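Local structure of phospholipase C-beta (PLC-beta) (Sepia officinalis, 3QR0) at residues S337-L342 with I381-T386; L369-G374 with L414-H419; G377-T382 with K426-Y431; C420-Q425 with E509-M514. The protein belongs to the phospholipase C-beta family, combining PH, EF-hand-like, TIM-barrel and C2 domains in one chain, and holds a calcium ion in its barrel. All blocks are in the same frame, centred on the assembly; numbering follows the deposited sequence.

Contact 1 (S337-L342 with I381-T386). With CA (calcium ion), chain B.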
loop_
_atom_site.group_PDB
_atom_site.type_symbol
_atom_site.label_atom_id
_atom_site.label_comp_id
_atom_site.label_asym_id
_atom_site.label_seq_id
_atom_site.Cartn_x
_atom_site.Cartn_y
_atom_site.Cartn_z
ATOM N N SER A 337 -2.393 -7.604 10.754
ATOM C CA SER A 337 -1.153 -7.289 11.453
ATOM C C SER A 337 -0.919 -8.225 12.648
ATOM O O SER A 337 -1.847 -8.523 13.395
ATOM C CB SER A 337 -1.216 -5.841 11.944
ATOM O OG SER A 337 -0.270 -5.598 12.963
ATOM N N HIS A 338 0.326 -8.671 12.821
ATOM C CA HIS A 338 0.744 -9.493 13.971
ATOM C C HIS A 338 1.479 -8.657 15.036
ATOM O O HIS A 338 2.252 -7.759 14.685
ATOM C CB HIS A 338 1.684 -10.615 13.501
ATOM C CG HIS A 338 2.325 -11.378 14.623
ATOM N ND1 HIS A 338 3.674 -11.318 14.894
ATOM C CD2 HIS A 338 1.795 -12.212 15.548
ATOM C CE1 HIS A 338 3.948 -12.084 15.936
ATOM N NE2 HIS A 338 2.823 -12.637 16.352
ATOM N N ASN A 339 1.280 -9.003 16.319
ATOM C CA ASN A 339 1.859 -8.272 17.481
ATOM C C ASN A 339 2.028 -6.800 17.131
ATOM O O ASN A 339 3.139 -6.257 17.101
ATOM C CB ASN A 339 3.195 -8.886 17.961
ATOM C CG ASN A 339 3.017 -10.150 18.821
ATOM O OD1 ASN A 339 1.901 -10.534 19.186
ATOM N ND2 ASN A 339 4.136 -10.793 19.153
ATOM N N THR A 340 0.888 -6.179 16.863
ATOM C CA THR A 340 0.796 -4.850 16.271
ATOM C C THR A 340 1.493 -3.782 17.109
ATOM O O THR A 340 2.052 -2.822 16.570
ATOM C CB THR A 340 -0.690 -4.469 16.105
ATOM O OG1 THR A 340 -1.384 -5.546 15.462
ATOM C CG2 THR A 340 -0.851 -3.182 15.291
ATOM N N TYR A 341 1.451 -3.968 18.427
ATOM C CA TYR A 341 2.081 -3.066 19.394
ATOM C C TYR A 341 3.602 -2.909 19.245
ATOM O O TYR A 341 4.156 -1.907 19.688
ATOM C CB TYR A 341 1.737 -3.497 20.841
ATOM C CG TYR A 341 2.139 -4.919 21.174
ATOM C CD1 TYR A 341 3.372 -5.190 21.762
ATOM C CD2 TYR A 341 1.290 -5.990 20.901
ATOM C CE1 TYR A 341 3.754 -6.486 22.063
ATOM C CE2 TYR A 341 1.665 -7.286 21.189
ATOM C CZ TYR A 341 2.900 -7.530 21.777
ATOM O OH TYR A 341 3.283 -8.814 22.069
ATOM N N LEU A 342 4.273 -3.881 18.625
ATOM C CA LEU A 342 5.734 -3.851 18.494
ATOM C C LEU A 342 6.199 -3.033 17.289
ATOM O O LEU A 342 5.698 -3.207 16.173
ATOM C CB LEU A 342 6.293 -5.277 18.402
ATOM C CG LEU A 342 6.085 -6.136 19.650
ATOM C CD1 LEU A 342 6.544 -7.571 19.407
ATOM C CD2 LEU A 342 6.791 -5.535 20.870
ATOM N N ILE A 381 -0.275 -3.690 27.519
ATOM C CA ILE A 381 0.035 -4.461 26.319
ATOM C C ILE A 381 1.545 -4.555 26.170
ATOM O O ILE A 381 2.252 -3.548 26.253
ATOM C CB ILE A 381 -0.580 -3.822 25.066
ATOM C CG1 ILE A 381 -2.103 -3.979 25.100
ATOM C CG2 ILE A 381 -0.003 -4.452 23.785
ATOM C CD1 ILE A 381 -2.830 -3.273 23.956
ATOM N N THR A 382 2.035 -5.775 25.963
ATOM C CA THR A 382 3.461 -6.023 25.796
ATOM C C THR A 382 3.678 -7.457 25.321
ATOM O O THR A 382 2.733 -8.253 25.284
ATOM C CB THR A 382 4.246 -5.791 27.121
ATOM O OG1 THR A 382 5.653 -5.751 26.849
ATOM C CG2 THR A 382 3.955 -6.888 28.149
ATOM N N HIS A 383 4.915 -7.781 24.953
ATOM C CA HIS A 383 5.280 -9.161 24.642
ATOM C C HIS A 383 5.780 -9.807 25.929
ATOM O O HIS A 383 6.860 -9.480 26.424
ATOM C CB HIS A 383 6.345 -9.219 23.536
ATOM C CG HIS A 383 6.483 -10.567 22.893
ATOM N ND1 HIS A 383 7.493 -10.867 22.004
ATOM C CD2 HIS A 383 5.737 -11.694 23.006
ATOM C CE1 HIS A 383 7.365 -12.118 21.597
ATOM N NE2 HIS A 383 6.307 -12.644 22.190
ATOM N N GLY A 384 4.975 -10.711 26.480
ATOM C CA GLY A 384 5.266 -11.319 27.772
ATOM C C GLY A 384 6.582 -12.075 27.846
ATOM O O GLY A 384 7.002 -12.702 26.873
ATOM N N PHE A 385 7.217 -12.000 29.014
ATOM C CA PHE A 385 8.494 -12.659 29.304
ATOM C C PHE A 385 9.650 -12.215 28.397
ATOM O O PHE A 385 10.591 -12.979 28.163
ATOM C CB PHE A 385 8.339 -14.183 29.284
ATOM C CG PHE A 385 7.249 -14.690 30.186
ATOM C CD1 PHE A 385 7.496 -14.912 31.531
ATOM C CD2 PHE A 385 5.981 -14.952 29.688
ATOM C CE1 PHE A 385 6.485 -15.388 32.373
ATOM C CE2 PHE A 385 4.968 -15.422 30.522
ATOM C CZ PHE A 385 5.222 -15.638 31.861
ATOM N N THR A 386 9.591 -10.973 27.922
ATOM C CA THR A 386 10.680 -10.400 27.128
ATOM C C THR A 386 11.110 -9.075 27.746
ATOM O O THR A 386 10.571 -8.667 28.769
ATOM C CB THR A 386 10.260 -10.141 25.672
ATOM O OG1 THR A 386 9.346 -9.038 25.637
ATOM C CG2 THR A 386 9.623 -11.389 25.042
HETATM CA CA CA B . 0.902 -12.170 20.417
HETATM O O HOH W 1 1.727 -13.714 18.723
HETATM O O HOH W 2 3.056 -13.176 21.044
#

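Contact 2 (L369-G374 with L414-H419). With CA (calcium ion), chain B.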
loop_
_atom_site.group_PDB
_atom_site.type_symbol
_atom_site.label_atom_id
_atom_site.label_comp_id
_atom_site.label_asym_id
_atom_site.label_seq_id
_atom_site.Cartn_x
_atom_site.Cartn_y
_atom_site.Cartn_z
ATOM N N LEU A 369 -3.640 -7.520 20.113
ATOM C CA LEU A 369 -3.409 -6.898 21.407
ATOM C C LEU A 369 -3.069 -8.012 22.395
ATOM O O LEU A 369 -3.921 -8.855 22.702
ATOM C CB LEU A 369 -4.657 -6.136 21.878
ATOM C CG LEU A 369 -5.139 -4.887 21.112
ATOM C CD1 LEU A 369 -5.684 -5.209 19.717
ATOM C CD2 LEU A 369 -6.211 -4.153 21.916
ATOM N N ASP A 370 -1.818 -8.026 22.860
ATOM C CA ASP A 370 -1.356 -8.977 23.874
ATOM C C ASP A 370 -1.536 -8.335 25.238
ATOM O O ASP A 370 -0.748 -7.464 25.627
ATOM C CB ASP A 370 0.129 -9.318 23.682
ATOM C CG ASP A 370 0.393 -10.206 22.483
ATOM O OD1 ASP A 370 -0.521 -10.462 21.670
ATOM O OD2 ASP A 370 1.551 -10.648 22.331
ATOM N N CYS A 371 -2.551 -8.784 25.975
ATOM C CA CYS A 371 -2.944 -8.136 27.225
ATOM C C CYS A 371 -2.386 -8.859 28.453
ATOM O O CYS A 371 -2.541 -10.071 28.589
ATOM C CB CYS A 371 -4.468 -8.049 27.309
ATOM S SG CYS A 371 -5.210 -7.300 25.841
ATOM N N TRP A 372 -1.743 -8.099 29.337
ATOM C CA TRP A 372 -1.159 -8.624 30.576
ATOM C C TRP A 372 -1.563 -7.752 31.770
ATOM O O TRP A 372 -1.930 -6.581 31.606
ATOM C CB TRP A 372 0.375 -8.676 30.462
ATOM C CG TRP A 372 0.866 -9.567 29.346
ATOM C CD1 TRP A 372 0.999 -9.233 28.031
ATOM C CD2 TRP A 372 1.284 -10.935 29.457
ATOM N NE1 TRP A 372 1.479 -10.307 27.314
ATOM C CE2 TRP A 372 1.654 -11.366 28.166
ATOM C CE3 TRP A 372 1.382 -11.836 30.524
ATOM C CZ2 TRP A 372 2.108 -12.666 27.908
ATOM C CZ3 TRP A 372 1.834 -13.130 30.269
ATOM C CH2 TRP A 372 2.193 -13.529 28.970
ATOM N N ASP A 373 -1.490 -8.328 32.969
ATOM C CA ASP A 373 -1.766 -7.582 34.197
ATOM C C ASP A 373 -0.691 -6.524 34.399
ATOM O O ASP A 373 0.491 -6.838 34.353
ATOM C CB ASP A 373 -1.776 -8.506 35.425
ATOM C CG ASP A 373 -3.040 -9.350 35.533
ATOM O OD1 ASP A 373 -4.004 -9.123 34.772
ATOM O OD2 ASP A 373 -3.070 -10.251 36.396
ATOM N N GLY A 374 -1.104 -5.277 34.606
ATOM C CA GLY A 374 -0.178 -4.213 34.984
ATOM C C GLY A 374 -0.029 -4.167 36.491
ATOM O O GLY A 374 -0.953 -4.543 37.226
ATOM N N LEU A 414 -10.193 -7.326 16.224
ATOM C CA LEU A 414 -9.132 -7.225 17.217
ATOM C C LEU A 414 -8.855 -8.599 17.798
ATOM O O LEU A 414 -9.717 -9.200 18.434
ATOM C CB LEU A 414 -9.515 -6.255 18.330
ATOM C CG LEU A 414 -9.909 -4.843 17.891
ATOM C CD1 LEU A 414 -10.216 -3.988 19.109
ATOM C CD2 LEU A 414 -8.818 -4.202 17.046
ATOM N N SER A 415 -7.647 -9.093 17.556
ATOM C CA SER A 415 -7.207 -10.382 18.064
ATOM C C SER A 415 -6.596 -10.174 19.447
ATOM O O SER A 415 -5.496 -9.622 19.576
ATOM C CB SER A 415 -6.195 -11.017 17.100
ATOM O OG SER A 415 -5.712 -12.255 17.599
ATOM N N PHE A 416 -7.335 -10.590 20.475
ATOM C CA PHE A 416 -6.875 -10.527 21.855
ATOM C C PHE A 416 -6.108 -11.797 22.218
ATOM O O PHE A 416 -6.623 -12.904 22.089
ATOM C CB PHE A 416 -8.052 -10.369 22.823
ATOM C CG PHE A 416 -8.562 -8.956 22.949
ATOM C CD1 PHE A 416 -8.563 -8.313 24.177
ATOM C CD2 PHE A 416 -9.045 -8.271 21.841
ATOM C CE1 PHE A 416 -9.041 -7.002 24.299
ATOM C CE2 PHE A 416 -9.518 -6.966 21.950
ATOM C CZ PHE A 416 -9.518 -6.333 23.182
ATOM N N GLU A 417 -4.872 -11.630 22.664
ATOM C CA GLU A 417 -4.153 -12.696 23.340
ATOM C C GLU A 417 -4.210 -12.310 24.812
ATOM O O GLU A 417 -3.483 -11.429 25.267
ATOM C CB GLU A 417 -2.722 -12.798 22.833
ATOM C CG GLU A 417 -2.015 -14.064 23.242
ATOM C CD GLU A 417 -0.527 -14.005 22.957
ATOM O OE1 GLU A 417 -0.152 -13.799 21.784
ATOM O OE2 GLU A 417 0.263 -14.159 23.910
ATOM N N ASN A 418 -5.110 -12.961 25.538
ATOM C CA ASN A 418 -5.526 -12.507 26.859
ATOM C C ASN A 418 -4.807 -13.253 27.983
ATOM O O ASN A 418 -4.981 -14.456 28.139
ATOM C CB ASN A 418 -7.037 -12.711 26.966
ATOM C CG ASN A 418 -7.672 -11.873 28.040
ATOM O OD1 ASN A 418 -7.020 -11.449 28.997
ATOM N ND2 ASN A 418 -8.977 -11.642 27.901
ATOM N N HIS A 419 -4.000 -12.538 28.762
ATOM C CA HIS A 419 -3.312 -13.138 29.909
ATOM C C HIS A 419 -3.721 -12.503 31.236
ATOM O O HIS A 419 -3.081 -12.736 32.256
ATOM C CB HIS A 419 -1.796 -13.037 29.731
ATOM C CG HIS A 419 -1.305 -13.666 28.470
ATOM N ND1 HIS A 419 -0.983 -15.002 28.387
ATOM C CD2 HIS A 419 -1.114 -13.152 27.233
ATOM C CE1 HIS A 419 -0.602 -15.283 27.154
ATOM N NE2 HIS A 419 -0.671 -14.178 26.434
HETATM CA CA CA B . 0.902 -12.170 20.417
HETATM O O HOH W 3 -1.077 -11.204 33.155
HETATM O O HOH W 2 3.056 -13.176 21.044
HETATM O O HOH W 1 1.727 -13.714 18.723
#

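Contact 3 (G377-T382 with K426-Y431)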
loop_
_atom_site.group_PDB
_atom_site.type_symbol
_atom_site.label_atom_id
_atom_site.label_comp_id
_atom_site.label_asym_id
_atom_site.label_seq_id
_atom_site.Cartn_x
_atom_site.Cartn_y
_atom_site.Cartn_z
ATOM N N GLY A 377 -2.627 -2.317 38.793
ATOM C CA GLY A 377 -4.016 -2.739 38.651
ATOM C C GLY A 377 -4.637 -2.430 37.297
ATOM O O GLY A 377 -5.795 -2.764 37.068
ATOM N N GLU A 378 -3.874 -1.802 36.401
ATOM C CA GLU A 378 -4.373 -1.392 35.088
ATOM C C GLU A 378 -3.732 -2.238 33.988
ATOM O O GLU A 378 -2.511 -2.347 33.942
ATOM C CB GLU A 378 -4.063 0.086 34.851
ATOM C CG GLU A 378 -4.804 1.041 35.796
ATOM C CD GLU A 378 -6.313 1.072 35.565
ATOM O OE1 GLU A 378 -6.765 0.808 34.427
ATOM O OE2 GLU A 378 -7.049 1.373 36.528
ATOM N N PRO A 379 -4.547 -2.833 33.092
ATOM C CA PRO A 379 -3.974 -3.738 32.097
ATOM C C PRO A 379 -3.020 -3.054 31.130
ATOM O O PRO A 379 -3.200 -1.880 30.796
ATOM C CB PRO A 379 -5.206 -4.270 31.347
ATOM C CG PRO A 379 -6.249 -3.254 31.564
ATOM C CD PRO A 379 -6.007 -2.722 32.938
ATOM N N ILE A 380 -2.019 -3.808 30.689
ATOM C CA ILE A 380 -1.013 -3.303 29.770
ATOM C C ILE A 380 -0.928 -4.201 28.554
ATOM O O ILE A 380 -1.446 -5.318 28.556
ATOM C CB ILE A 380 0.380 -3.230 30.430
ATOM C CG1 ILE A 380 0.862 -4.630 30.835
ATOM C CG2 ILE A 380 0.348 -2.284 31.628
ATOM C CD1 ILE A 380 2.231 -4.650 31.454
ATOM N N ILE A 381 -0.275 -3.690 27.519
ATOM C CA ILE A 381 0.035 -4.461 26.319
ATOM C C ILE A 381 1.545 -4.555 26.170
ATOM O O ILE A 381 2.252 -3.548 26.253
ATOM C CB ILE A 381 -0.580 -3.822 25.066
ATOM C CG1 ILE A 381 -2.103 -3.979 25.100
ATOM C CG2 ILE A 381 -0.003 -4.452 23.785
ATOM C CD1 ILE A 381 -2.830 -3.273 23.956
ATOM N N THR A 382 2.035 -5.775 25.963
ATOM C CA THR A 382 3.461 -6.023 25.796
ATOM C C THR A 382 3.678 -7.457 25.321
ATOM O O THR A 382 2.733 -8.253 25.284
ATOM C CB THR A 382 4.246 -5.791 27.121
ATOM O OG1 THR A 382 5.653 -5.751 26.849
ATOM C CG2 THR A 382 3.955 -6.888 28.149
ATOM N N LYS A 426 -12.051 -7.344 33.470
ATOM C CA LYS A 426 -13.210 -6.469 33.638
ATOM C C LYS A 426 -12.899 -5.084 33.096
ATOM O O LYS A 426 -13.744 -4.457 32.451
ATOM C CB LYS A 426 -13.622 -6.373 35.107
ATOM C CG LYS A 426 -14.402 -7.575 35.601
ATOM C CD LYS A 426 -14.520 -7.575 37.116
ATOM C CE LYS A 426 -15.463 -8.665 37.601
ATOM N NZ LYS A 426 -16.915 -8.301 37.430
ATOM N N LEU A 427 -11.674 -4.626 33.346
ATOM C CA LEU A 427 -11.221 -3.330 32.867
ATOM C C LEU A 427 -11.013 -3.329 31.355
ATOM O O LEU A 427 -11.363 -2.350 30.697
ATOM C CB LEU A 427 -9.948 -2.894 33.604
ATOM C CG LEU A 427 -10.143 -2.688 35.111
ATOM C CD1 LEU A 427 -8.815 -2.431 35.804
ATOM C CD2 LEU A 427 -11.126 -1.547 35.386
ATOM N N LEU A 428 -10.464 -4.413 30.800
ATOM C CA LEU A 428 -10.358 -4.551 29.342
ATOM C C LEU A 428 -11.724 -4.339 28.701
ATOM O O LEU A 428 -11.870 -3.527 27.788
ATOM C CB LEU A 428 -9.836 -5.930 28.929
ATOM C CG LEU A 428 -8.429 -6.377 29.328
ATOM C CD1 LEU A 428 -8.186 -7.799 28.842
ATOM C CD2 LEU A 428 -7.361 -5.441 28.797
ATOM N N ALA A 429 -12.718 -5.078 29.193
ATOM C CA ALA A 429 -14.085 -5.003 28.673
ATOM C C ALA A 429 -14.670 -3.612 28.849
ATOM O O ALA A 429 -15.300 -3.079 27.936
ATOM C CB ALA A 429 -14.975 -6.034 29.359
ATOM N N GLN A 430 -14.447 -3.027 30.021
ATOM C CA GLN A 430 -14.931 -1.683 30.322
ATOM C C GLN A 430 -14.360 -0.654 29.350
ATOM O O GLN A 430 -15.103 0.155 28.796
ATOM C CB GLN A 430 -14.573 -1.292 31.758
ATOM C CG GLN A 430 -15.059 0.089 32.158
ATOM C CD GLN A 430 -14.638 0.474 33.564
ATOM O OE1 GLN A 430 -14.518 -0.374 34.451
ATOM N NE2 GLN A 430 -14.420 1.765 33.774
ATOM N N TYR A 431 -13.046 -0.696 29.136
ATOM C CA TYR A 431 -12.385 0.284 28.264
ATOM C C TYR A 431 -12.728 0.085 26.787
ATOM O O TYR A 431 -12.777 1.057 26.033
ATOM C CB TYR A 431 -10.865 0.300 28.480
ATOM C CG TYR A 431 -10.431 0.617 29.903
ATOM C CD1 TYR A 431 -11.085 1.589 30.661
ATOM C CD2 TYR A 431 -9.361 -0.051 30.484
ATOM C CE1 TYR A 431 -10.690 1.870 31.957
ATOM C CE2 TYR A 431 -8.953 0.226 31.775
ATOM C CZ TYR A 431 -9.620 1.186 32.510
ATOM O OH TYR A 431 -9.223 1.458 33.798
#

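Contact 4 (C420-Q425 with E509-M514)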
loop_
_atom_site.group_PDB
_atom_site.type_symbol
_atom_site.label_atom_id
_atom_site.label_comp_id
_atom_site.label_asym_id
_atom_site.label_seq_id
_atom_site.Cartn_x
_atom_site.Cartn_y
_atom_site.Cartn_z
ATOM N N CYS A 420 -4.794 -11.719 31.226
ATOM C CA CYS A 420 -5.166 -10.936 32.402
ATOM C C CYS A 420 -5.970 -11.735 33.422
ATOM O O CYS A 420 -6.695 -12.664 33.074
ATOM C CB CYS A 420 -5.970 -9.702 31.987
ATOM S SG CYS A 420 -4.979 -8.426 31.224
ATOM N N SER A 421 -5.830 -11.352 34.687
ATOM C CA SER A 421 -6.689 -11.855 35.752
ATOM C C SER A 421 -8.110 -11.360 35.515
ATOM O O SER A 421 -8.331 -10.442 34.720
ATOM C CB SER A 421 -6.196 -11.357 37.107
ATOM O OG SER A 421 -6.242 -9.937 37.160
ATOM N N VAL A 422 -9.064 -11.954 36.219
ATOM C CA VAL A 422 -10.468 -11.586 36.072
ATOM C C VAL A 422 -10.698 -10.089 36.324
ATOM O O VAL A 422 -11.456 -9.446 35.593
ATOM C CB VAL A 422 -11.375 -12.437 37.009
ATOM C CG1 VAL A 422 -12.803 -11.898 37.036
ATOM C CG2 VAL A 422 -11.367 -13.897 36.572
ATOM N N ALA A 423 -10.029 -9.538 37.335
ATOM C CA ALA A 423 -10.208 -8.133 37.710
ATOM C C ALA A 423 -9.771 -7.178 36.600
ATOM O O ALA A 423 -10.455 -6.192 36.308
ATOM C CB ALA A 423 -9.451 -7.821 39.016
ATOM N N GLN A 424 -8.634 -7.468 35.978
ATOM C CA GLN A 424 -8.140 -6.614 34.904
ATOM C C GLN A 424 -8.846 -6.881 33.567
ATOM O O GLN A 424 -8.941 -5.979 32.741
ATOM C CB GLN A 424 -6.614 -6.687 34.812
ATOM C CG GLN A 424 -5.943 -6.138 36.096
ATOM C CD GLN A 424 -4.488 -5.719 35.920
ATOM O OE1 GLN A 424 -4.081 -5.238 34.863
ATOM N NE2 GLN A 424 -3.701 -5.886 36.974
ATOM N N GLN A 425 -9.364 -8.097 33.372
ATOM C CA GLN A 425 -10.238 -8.400 32.221
ATOM C C GLN A 425 -11.541 -7.598 32.265
ATOM O O GLN A 425 -12.086 -7.230 31.220
ATOM C CB GLN A 425 -10.566 -9.900 32.136
ATOM C CG GLN A 425 -9.430 -10.759 31.601
ATOM C CD GLN A 425 -9.866 -12.175 31.266
ATOM O OE1 GLN A 425 -10.885 -12.386 30.606
ATOM N NE2 GLN A 425 -9.088 -13.153 31.711
ATOM N N GLU A 509 -8.173 -18.012 31.240
ATOM C CA GLU A 509 -9.576 -18.343 30.979
ATOM C C GLU A 509 -10.328 -17.035 30.787
ATOM O O GLU A 509 -9.965 -16.012 31.376
ATOM C CB GLU A 509 -10.210 -19.125 32.139
ATOM C CG GLU A 509 -9.420 -20.331 32.639
ATOM C CD GLU A 509 -9.047 -21.303 31.539
ATOM O OE1 GLU A 509 -9.887 -21.560 30.647
ATOM O OE2 GLU A 509 -7.908 -21.820 31.575
ATOM N N ALA A 510 -11.370 -17.062 29.968
ATOM C CA ALA A 510 -12.131 -15.859 29.685
ATOM C C ALA A 510 -13.007 -15.500 30.876
ATOM O O ALA A 510 -13.668 -16.364 31.456
ATOM C CB ALA A 510 -12.984 -16.046 28.436
ATOM N N ALA A 511 -12.981 -14.227 31.253
ATOM C CA ALA A 511 -13.967 -13.680 32.174
ATOM C C ALA A 511 -15.259 -13.503 31.384
ATOM O O ALA A 511 -15.231 -13.412 30.151
ATOM C CB ALA A 511 -13.501 -12.353 32.732
ATOM N N GLU A 512 -16.384 -13.448 32.090
ATOM C CA GLU A 512 -17.685 -13.327 31.434
ATOM C C GLU A 512 -17.838 -12.003 30.671
ATOM O O GLU A 512 -18.465 -11.974 29.615
ATOM C CB GLU A 512 -18.825 -13.514 32.445
ATOM C CG GLU A 512 -20.215 -13.573 31.805
ATOM C CD GLU A 512 -21.204 -14.425 32.589
ATOM O OE1 GLU A 512 -21.146 -14.442 33.839
ATOM O OE2 GLU A 512 -22.052 -15.082 31.947
ATOM N N GLU A 513 -17.250 -10.922 31.184
ATOM C CA GLU A 513 -17.337 -9.612 30.518
ATOM C C GLU A 513 -16.606 -9.582 29.175
ATOM O O GLU A 513 -17.040 -8.890 28.254
ATOM C CB GLU A 513 -16.794 -8.483 31.403
ATOM C CG GLU A 513 -17.667 -8.126 32.599
ATOM C CD GLU A 513 -17.389 -8.974 33.828
ATOM O OE1 GLU A 513 -17.902 -8.613 34.910
ATOM O OE2 GLU A 513 -16.666 -9.994 33.724
ATOM N N MET A 514 -15.492 -10.307 29.072
ATOM C CA MET A 514 -14.766 -10.407 27.801
ATOM C C MET A 514 -15.457 -11.397 26.877
ATOM O O MET A 514 -15.663 -11.108 25.704
ATOM C CB MET A 514 -13.303 -10.820 28.005
ATOM C CG MET A 514 -12.368 -9.668 28.353
ATOM S SD MET A 514 -12.417 -8.300 27.176
ATOM C CE MET A 514 -11.887 -9.124 25.673
#

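Contact 1 (S337-L342 with I381-T386)
Asn339 ND2 is gripped by two hydrogen bonds: it donates to water 2 at 3.2 Å from ND2 and also reaches Gln346 OE1. On the same amide, OD1 binds the calcium ion at 2.3 Å, so a metal bond and two hydrogen bonds fix the rotation of the group. ND2 also lies over the centre of one face of the His383 ring, 4.2 Å from NE2; it stands over the face and not in the ring plane at NE2, so this is packing, amide and ring planes being 60° apart. His383 ND1 is hydrogen-bonded to the backbone O of Gln346. Two turns of the TIM-barrel X domain meet here. The Asn339–Leu342 type I turn, closed by Leu342 N to Asn339 O at 3.0 Å, brings Asn339 to the metal. Across the contact, in the His383–Thr386 type II turn, Thr386 OG1 donates to His383 O at 2.6 Å, from above the carbonyl plane. Tyr341 carries the apolar part. Its CG takes the crowded position between backbone N and carbonyl carbon (chi1 57°), and Ile381 CG2 comes up obliquely, 3.4 Å from Tyr341 CG. The phenol OH sits 3.3 Å from His383 CA and hydrogen-bonds Asp370 OD2.

Contact 2 (L369-G374 with L414-H419)
Strands 366-372 and 412-418 are parallel neighbours in the TIM barrel, and their adjacent carboxylates supply two of the four protein ligand residues of the calcium ion. Four backbone bonds join them in the alternating parallel pattern: Leu369 and Cys371 each use both N and O, meeting Ser415 O, Glu417 N, Glu417 O and His419 N. Cys371 N to Glu417 O measures 2.9 Å; the last bond, from His419 N, is the most bent at 145°. Asp370 and Glu417 form one bridge pair and point the same way. Asp370 takes the metal with both oxygens, OD1 lying 2.5 Å from the calcium ion, whereas Glu417 gives it only OE1, at 2.4 Å. The ion probably offsets the repulsion between Asp370 OD1 and Glu417 OE1, 3.4 Å apart. Glu417 OE2 is not a ligand, and its anti lone pair takes the hydrogen of His419 NE2 at 2.7 Å and 167°; Thr503 OG1 is a second partner. This second-shell histidine is steadied by an offset stack: its ring lies on the six-membered ring of Trp372 with planes 6° apart, CD2 sitting 3.3 Å from Trp372 CZ2, and its CB also rests over that indole face. The chain returns from one strand to the next through helix 393-403, a beta-alpha-beta crossover with a hairpin added. Against that helix, on the sheet face away from the ion, lie Leu369 and Cys371. There Leu369 CD2 is 4.2 Å from Phe416 CZ, while Cys371 SG approaches the same ring obliquely, 3.9 Å from Phe416 CD1.

Contact 3 (G377-T382 with K426-Y431)
Gly377 enters the contact through its backbone: its carbonyl O faces the methyl CD1 of Leu427 at 3.3 Å. The backbone has a positive phi of 88° here, at which a CB would press on the carbonyl O of the preceding residue. Next, Glu378 sets CG anti to its carbonyl carbon and then bends at chi2 (-68°), which swings the carboxylate over to the helix. OE1 accepts a hydrogen bond from Tyr431 OH at 2.6 Å, through the syn lone pair on the side of the other oxygen. The two side chains cross at about a right angle; OE1 sits at the phenol edge near the ring plane, and the carboxylate is turned 37° from that plane. Pro379 points toward the helix and carries the apolar packing. Its CB lies 3.5 Å from Leu428 CD2, the two side chains sliding past each other in opposite directions. Its CD rests 4.0 Å from Leu427 CB and 4.3 Å from Tyr431 CE2, again at the ring edge. Leu427 and Tyr431 lie one turn apart, joined by Tyr431 N to Leu427 O at 2.8 Å, so both reach the CD side of the proline, while Leu428 meets CB and CG. Beyond it, Ile380 points away from the helix and pairs by backbone with Trp372. The arrangement is that of a TIM-barrel wall, in which helix 422-436, following strand 412-418, packs outside the sheet and here covers the approach to strand 380-381.

Contact 4 (C420-Q425 with E509-M514)
The side-chain amide of Gln425 makes three nearly straight hydrogen bonds. NE2 donates to Cys420 O at 2.8 Å and 174°, and to Glu509 O at 3.0 Å and 171°. Both acceptors lie in the amide plane, so the two N-H bonds are each spent on a carbonyl of a different segment. OE1 in turn accepts from Ala511 N at 2.9 Å, the donor standing 37° out of the plane of the Gln425 carbonyl. Through OE1 and the N-H on the OE1 side, the amide thus bridges Ala511 N and Glu509 O in the extended run 509-511. An extended chain beyond CG, itself anti to the carbonyl carbon, carries the amide this far, and the three bonds satisfy its polar atoms in a buried place. In fold terms, the first turn of helix 422-436, entered from strand 412-418 of the TIM barrel with Ser421 at its N-cap, is tied to the start of the short helix 512-515, where Ala511 holds the N-cap position. Packing follows around the amide. Ala511 CB points into the contact, 3.4 Å from Gln425 OE1 and 3.9 Å from Gln425 CB. On the exposed Val422, CG1 comes within 4.4 Å of the same Ala511 CB. Met514 lays CG 3.8 Å from Gln425 O; bends at chi2 and chi3 then lead its end away, and the side chain packs on Leu428, Ala429 and Phe416.

How the contacts relate
Contacts 1 and 2, centres about 9 Å apart, share the calcium ion and waters 1 and 2; Asn339 comes from the first, Asp370 and Glu417 from the second, and Glu368 completes the residues of the site. Tyr341 OH to Asp370 OD2, 2.5 Å, joins them directly. Contact 3 continues the sheet of contact 2, Trp372 N lying 2.9 Å from Ile380 O. Contacts 3 and 4 use successive turns of helix 422-436 and are linked by the Lys426 NZ–Glu513 OE1 salt bridge at 2.7 Å. Contact 4 meets contact 2 where Asp373 OD1 reaches Ser421 N at 2.9 Å, but stays about 8 Å from contact 1 at the nearest atoms.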